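Local coordinates for ethanolamine utilization protein EutS (Streptococcus intermedius SK54 = ATCC 27335, PDB 6XPJ), which forms part of the shell of the choline-degrading bacterial microcompartment as a minor, circularly permuted BMC-domain protein that assembles into hexamers, at the interface of chains A and B. Coordinates in Å, arbitrary orientation; residue numbers count along the deposited sequence, not the author numbering. Chains: chain A/B, Ethanolamine utilization protein EutS.

The interface of chains A and B. Residues chain A 17-20; chain B 19-21, 23, 53.
A:Val17 and A:Pro18, at the end of strand 11-18, pack onto B:Gln21 and B:Thr23 of strand 21-28 and B:Thr53 at the end of strand 46-53. The A:Val17 side chain crosses that of B:Gln21 at about a right angle, its isopropyl group over one face of the amide, with methyl CG2 3.5 Å from amide nitrogen NE2. Its other methyl, CG1, is turned towards the backbone of the neighbouring chain and meets CA of B:Gly19 at 3.7 Å. B:Gln21 reaches beneath the valine because CG stands anti to the backbone N (chi1 -178°) and the chain continues extended. The amide is then held on its nitrogen: NE2 donates a nearly straight hydrogen bond (174° at H), in the amide plane, to the B:Thr23 hydroxyl OG1 at 2.9 Å. That bond helps fix the rotation of the amide, over whose face A:Val17 packs. The CG-CD side of the A:Pro18 ring abuts two threonine hydroxyls of chain B, CG lying 3.5 Å from OG1 of B:Thr23 and CD 3.5 Å from OG1 of B:Thr53. Beside the amide nitrogen this direct packing gives way to a water, which takes a bent hydrogen bond from B:Gln21 NE2 and lies 2.8 Å from the backbone carbonyl O of A:Pro18, bridging the subunits. Farther out the fit slackens. A:Lys20 touches the partner through the aliphatic part of its side chain, CG lying 3.7 Å from methyl CG2 of B:Thr23, and the chain bends at its third and fourth torsions; A:Gly19 buries essentially nothing. The patch joins adjacent subunits of the hexamer where the end of strand 11-18 of one meets strands 21-28 and 46-53 of the next, and probably helps seat the base of the protruding six-stranded beta-barrel.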
ATOM      1  N   VAL A  17      -7.351   9.582  -2.974  1.00 16.01           N
ATOM      2  CA  VAL A  17      -8.331   8.845  -3.806  1.00 16.15           C
ATOM      3  C   VAL A  17      -7.561   8.349  -5.015  1.00 16.46           C
ATOM      4  O   VAL A  17      -6.553   8.938  -5.392  1.00 16.89           O
ATOM      5  CB  VAL A  17      -9.534   9.724  -4.199  1.00 15.39           C
ATOM      6  CG1 VAL A  17     -10.252  10.276  -2.957  1.00 17.59           C
ATOM      7  CG2 VAL A  17      -9.138  10.858  -5.126  1.00 15.86           C
ATOM      8  N   PRO A  18      -8.038   7.290  -5.672  1.00 17.19           N
ATOM      9  CA  PRO A  18      -7.394   6.863  -6.907  1.00 18.47           C
ATOM     10  C   PRO A  18      -7.678   7.865  -8.018  1.00 18.26           C
ATOM     11  O   PRO A  18      -8.769   8.418  -8.117  1.00 18.35           O
ATOM     12  CB  PRO A  18      -8.039   5.519  -7.229  1.00 21.55           C
ATOM     13  CG  PRO A  18      -9.235   5.385  -6.333  1.00 22.14           C
ATOM     14  CD  PRO A  18      -9.192   6.488  -5.307  1.00 18.31           C
ATOM     15  N   GLY A  19      -6.694   8.060  -8.887  1.00 16.89           N
ATOM     16  CA  GLY A  19      -6.920   8.741 -10.148  1.00 18.52           C
ATOM     17  C   GLY A  19      -7.540   7.810 -11.188  1.00 17.29           C
ATOM     18  O   GLY A  19      -7.929   6.670 -10.890  1.00 18.65           O
ATOM     19  N   LYS A  20      -7.686   8.325 -12.402  1.00 17.49           N
ATOM     20  CA  LYS A  20      -8.351   7.640 -13.527  1.00 16.50           C
ATOM     21  C   LYS A  20      -7.379   7.701 -14.696  1.00 17.11           C
ATOM     22  O   LYS A  20      -7.336   8.704 -15.454  1.00 17.62           O
ATOM     23  CB  LYS A  20      -9.698   8.285 -13.852  1.00 19.70           C
ATOM     24  CG  LYS A  20     -10.726   8.146 -12.740  1.00 19.33           C
ATOM     25  CD  LYS A  20     -11.958   8.992 -12.961  1.00 23.47           C
ATOM     26  CE  LYS A  20     -11.606  10.476 -13.000  1.00 27.25           C
ATOM     27  NZ  LYS A  20     -12.685  11.300 -12.409  1.00 30.00           N
TER
ATOM     28  N   GLY B  19      -9.881   9.714   1.121  1.00 16.58           N
ATOM     29  CA  GLY B  19     -10.959  10.577   0.637  1.00 16.39           C
ATOM     30  C   GLY B  19     -12.281   9.856   0.655  1.00 16.70           C
ATOM     31  O   GLY B  19     -12.359   8.689   1.112  1.00 18.98           O
ATOM     32  N   LYS B  20     -13.286  10.548   0.158  1.00 16.42           N
ATOM     33  CA  LYS B  20     -14.680  10.061   0.092  0.50 15.78           C
ATOM     34  C   LYS B  20     -15.116  10.158  -1.365  1.00 16.06           C
ATOM     35  O   LYS B  20     -15.479  11.248  -1.803  1.00 16.50           O
ATOM     36  CB  LYS B  20     -15.537  10.864   1.075  0.50 16.89           C
ATOM     37  CG  LYS B  20     -15.335  10.430   2.525  0.50 17.77           C
ATOM     38  CD  LYS B  20     -15.944  11.364   3.570  0.50 20.23           C
ATOM     39  CE  LYS B  20     -15.621  12.827   3.378  0.50 24.21           C
ATOM     40  NZ  LYS B  20     -15.823  13.587   4.634  0.50 29.18           N
ATOM     41  N   GLN B  21     -15.041   9.038  -2.071  1.00 15.27           N
ATOM     42  CA  GLN B  21     -15.202   9.106  -3.538  1.00 16.53           C
ATOM     43  C   GLN B  21     -15.674   7.764  -4.079  1.00 15.61           C
ATOM     44  O   GLN B  21     -15.167   6.712  -3.614  1.00 16.29           O
ATOM     45  CB  GLN B  21     -13.865   9.484  -4.189  1.00 17.16           C
ATOM     46  CG  GLN B  21     -13.947   9.630  -5.703  1.00 18.74           C
ATOM     47  CD  GLN B  21     -12.733  10.342  -6.226  1.00 19.96           C
ATOM     48  OE1 GLN B  21     -12.573  11.545  -5.994  1.00 19.72           O
ATOM     49  NE2 GLN B  21     -11.877   9.599  -6.905  1.00 17.26           N
ATOM     50  N   THR B  23     -15.017   6.218  -7.611  1.00 14.81           N
ATOM     51  CA  THR B  23     -14.141   6.499  -8.770  1.00 15.46           C
ATOM     52  C   THR B  23     -14.631   5.714  -9.997  1.00 15.88           C
ATOM     53  O   THR B  23     -14.211   6.044 -11.117  1.00 15.59           O
ATOM     54  CB  THR B  23     -12.686   6.184  -8.436  1.00 16.70           C
ATOM     55  OG1 THR B  23     -12.372   6.760  -7.167  1.00 15.98           O
ATOM     56  CG2 THR B  23     -11.737   6.705  -9.487  1.00 17.38           C
ATOM     57  N   THR B  53     -13.855   4.680  -1.986  1.00 14.83           N
ATOM     58  CA  THR B  53     -12.912   5.114  -0.943  1.00 16.07           C
ATOM     59  C   THR B  53     -13.725   5.909   0.073  1.00 14.58           C
ATOM     60  O   THR B  53     -14.494   6.771  -0.334  1.00 14.85           O
ATOM     61  CB  THR B  53     -11.803   6.001  -1.517  1.00 18.44           C
ATOM     62  OG1 THR B  53     -11.280   5.361  -2.698  1.00 22.32           O
ATOM     63  CG2 THR B  53     -10.787   6.315  -0.440  1.00 18.36           C
TER
HETATM   64  O   HOH W   1     -10.286  10.446  -9.217  1.00 22.44           O